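Glucokinase (Leishmania braziliensis MHOM/BR/75/M2904, PDB 6EDI) probably phosphorylates D-glucose at the expense of ATP, as a glucokinase with an actin-like ATPase fold. Local coordinates at residues Glu90-Gln93 and His94-Lys97. Sequence-based numbering, arbitrary orientation.
Sequences EVLQ and HLKK
Val91 and Leu95 sit one turn apart on the buried flank of helix 84-98, with Val91 CG1 4.3 Å from Leu95 CD1. Leu92 CD1 reaches the same Leu95 CD1 from the neighbouring position at 4.4 Å, so that methyl meets both i-4 and i-3 at the loose end of van der Waals contact. The backbone between them carries the usual i to i+4 bonds: Leu95 N donates to Val91 O over 3.0 Å, and Lys96 N to Leu92 O in a straighter bond, 159° at the hydrogen. The His94 imidazole leads away from 90-93, its CG anti to the backbone N (chi1 169°), and NE2 is hydrogen-bonded to Ala27 N. This helix packs on the mixed sheet of the N-terminal half of an actin-like ATPase fold: Val91 and Leu95 both rest on Phe56 of strand 51-58, while Leu26 of helix 26-32 touches Val91, His94 and Leu95. Toward solvent, where Glu90 and Lys97 are exposed and Gln93 and Lys96 partly so, the hold is looser. Lys96, bent at chi2, chi3 and chi4, folds back obliquely across buried Leu92 until NZ lies 3.8 Å from Leu92 CG; Glu145 offers that ammonium a long, weak ion pair. Lys97 brings CB and CG up against the oxygen end of the Gln93 carbonyl, CG 3.1 Å from Gln93 O, yet the backbone bond from Lys97 N to that oxygen is weak.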
ATOM      1  N   GLU A  90      18.013 -11.224 -30.051  1.00 33.60           N
ATOM      2  CA  GLU A  90      19.401 -11.701 -30.108  1.00 37.95           C
ATOM      3  C   GLU A  90      19.669 -12.845 -29.129  1.00 38.83           C
ATOM      4  O   GLU A  90      20.451 -13.750 -29.423  1.00 35.65           O
ATOM      5  CB  GLU A  90      20.403 -10.569 -29.851  1.00 39.86           C
ATOM      6  CG  GLU A  90      20.365  -9.439 -30.855  1.00 42.93           C
ATOM      7  CD  GLU A  90      21.747  -8.890 -31.166  1.00 47.79           C
ATOM      8  OE1 GLU A  90      22.306  -8.138 -30.336  1.00 47.71           O
ATOM      9  OE2 GLU A  90      22.274  -9.220 -32.247  1.00 56.52           O
ATOM     10  N   VAL A  91      19.038 -12.800 -27.958  1.00 37.88           N
ATOM     11  CA  VAL A  91      19.208 -13.864 -26.968  1.00 34.13           C
ATOM     12  C   VAL A  91      18.528 -15.127 -27.473  1.00 37.56           C
ATOM     13  O   VAL A  91      19.093 -16.230 -27.427  1.00 36.17           O
ATOM     14  CB  VAL A  91      18.606 -13.475 -25.604  1.00 31.16           C
ATOM     15  CG1 VAL A  91      18.597 -14.673 -24.651  1.00 32.27           C
ATOM     16  CG2 VAL A  91      19.375 -12.317 -24.992  1.00 35.89           C
ATOM     17  N   LEU A  92      17.314 -14.941 -27.976  1.00 35.14           N
ATOM     18  CA  LEU A  92      16.493 -16.040 -28.449  1.00 41.82           C
ATOM     19  C   LEU A  92      17.111 -16.701 -29.692  1.00 43.16           C
ATOM     20  O   LEU A  92      17.257 -17.917 -29.735  1.00 45.48           O
ATOM     21  CB  LEU A  92      15.066 -15.548 -28.709  1.00 42.89           C
ATOM     22  CG  LEU A  92      13.914 -16.494 -28.366  1.00 48.72           C
ATOM     23  CD1 LEU A  92      14.398 -17.682 -27.549  1.00 46.94           C
ATOM     24  CD2 LEU A  92      12.806 -15.756 -27.627  1.00 44.39           C
ATOM     25  N   GLN A  93      17.508 -15.900 -30.680  1.00 44.39           N
ATOM     26  CA  GLN A  93      18.159 -16.443 -31.873  1.00 46.90           C
ATOM     27  C   GLN A  93      19.485 -17.124 -31.524  1.00 45.46           C
ATOM     28  O   GLN A  93      19.882 -18.092 -32.177  1.00 47.77           O
ATOM     29  CB  GLN A  93      18.366 -15.365 -32.951  1.00 47.09           C
ATOM     30  CG  GLN A  93      17.086 -14.625 -33.403  1.00 48.50           C
ATOM     31  CD  GLN A  93      15.900 -15.537 -33.721  1.00 51.82           C
ATOM     32  OE1 GLN A  93      14.772 -15.279 -33.287  1.00 59.83           O
ATOM     33  NE2 GLN A  93      16.143 -16.591 -34.496  1.00 56.10           N
ATOM     34  N   HIS A  94      20.165 -16.642 -30.487  1.00 41.92           N
ATOM     35  CA  HIS A  94      21.421 -17.267 -30.071  1.00 42.91           C
ATOM     36  C   HIS A  94      21.175 -18.635 -29.457  1.00 42.51           C
ATOM     37  O   HIS A  94      21.951 -19.563 -29.676  1.00 44.62           O
ATOM     38  CB  HIS A  94      22.179 -16.411 -29.057  1.00 39.85           C
ATOM     39  CG  HIS A  94      23.328 -17.124 -28.409  1.00 44.25           C
ATOM     40  ND1 HIS A  94      24.602 -17.107 -28.934  1.00 40.58           N
ATOM     41  CD2 HIS A  94      23.394 -17.878 -27.285  1.00 40.73           C
ATOM     42  CE1 HIS A  94      25.404 -17.817 -28.161  1.00 41.65           C
ATOM     43  NE2 HIS A  94      24.698 -18.297 -27.153  1.00 42.01           N
ATOM     44  N   LEU A  95      20.115 -18.748 -28.657  1.00 40.94           N
ATOM     45  CA  LEU A  95      19.775 -20.017 -28.028  1.00 40.98           C
ATOM     46  C   LEU A  95      19.376 -21.075 -29.058  1.00 44.80           C
ATOM     47  O   LEU A  95      19.741 -22.239 -28.921  1.00 45.44           O
ATOM     48  CB  LEU A  95      18.660 -19.845 -26.990  1.00 39.49           C
ATOM     49  CG  LEU A  95      18.978 -19.043 -25.728  1.00 35.44           C
ATOM     50  CD1 LEU A  95      17.719 -18.904 -24.866  1.00 32.13           C
ATOM     51  CD2 LEU A  95      20.092 -19.699 -24.940  1.00 30.79           C
ATOM     52  N   LYS A  96      18.623 -20.674 -30.082  1.00 45.68           N
ATOM     53  CA  LYS A  96      18.195 -21.614 -31.121  1.00 49.40           C
ATOM     54  C   LYS A  96      19.366 -21.991 -32.032  1.00 50.62           C
ATOM     55  O   LYS A  96      19.396 -23.084 -32.597  1.00 54.52           O
ATOM     56  CB  LYS A  96      17.059 -21.029 -31.968  1.00 48.73           C
ATOM     57  CG  LYS A  96      16.003 -20.212 -31.207  1.00 51.43           C
ATOM     58  CD  LYS A  96      15.043 -21.048 -30.371  1.00 47.60           C
ATOM     59  CE  LYS A  96      13.593 -20.707 -30.699  1.00 50.20           C
ATOM     60  NZ  LYS A  96      13.418 -19.232 -30.880  1.00 46.50           N
ATOM     61  N   LYS A  97      20.330 -21.083 -32.164  1.00 47.78           N
ATOM     62  CA  LYS A  97      21.482 -21.293 -33.038  1.00 51.24           C
ATOM     63  C   LYS A  97      22.638 -22.017 -32.350  1.00 53.90           C
ATOM     64  O   LYS A  97      23.423 -22.699 -33.013  1.00 51.04           O
ATOM     65  CB  LYS A  97      22.005 -19.962 -33.584  1.00 50.84           C
ATOM     66  CG  LYS A  97      21.211 -19.336 -34.725  1.00 50.13           C
ATOM     67  CD  LYS A  97      21.898 -18.047 -35.151  1.00 56.12           C
ATOM     68  CE  LYS A  97      21.134 -17.304 -36.229  1.00 55.52           C
ATOM     69  NZ  LYS A  97      21.893 -16.109 -36.700  1.00 55.55           N
TER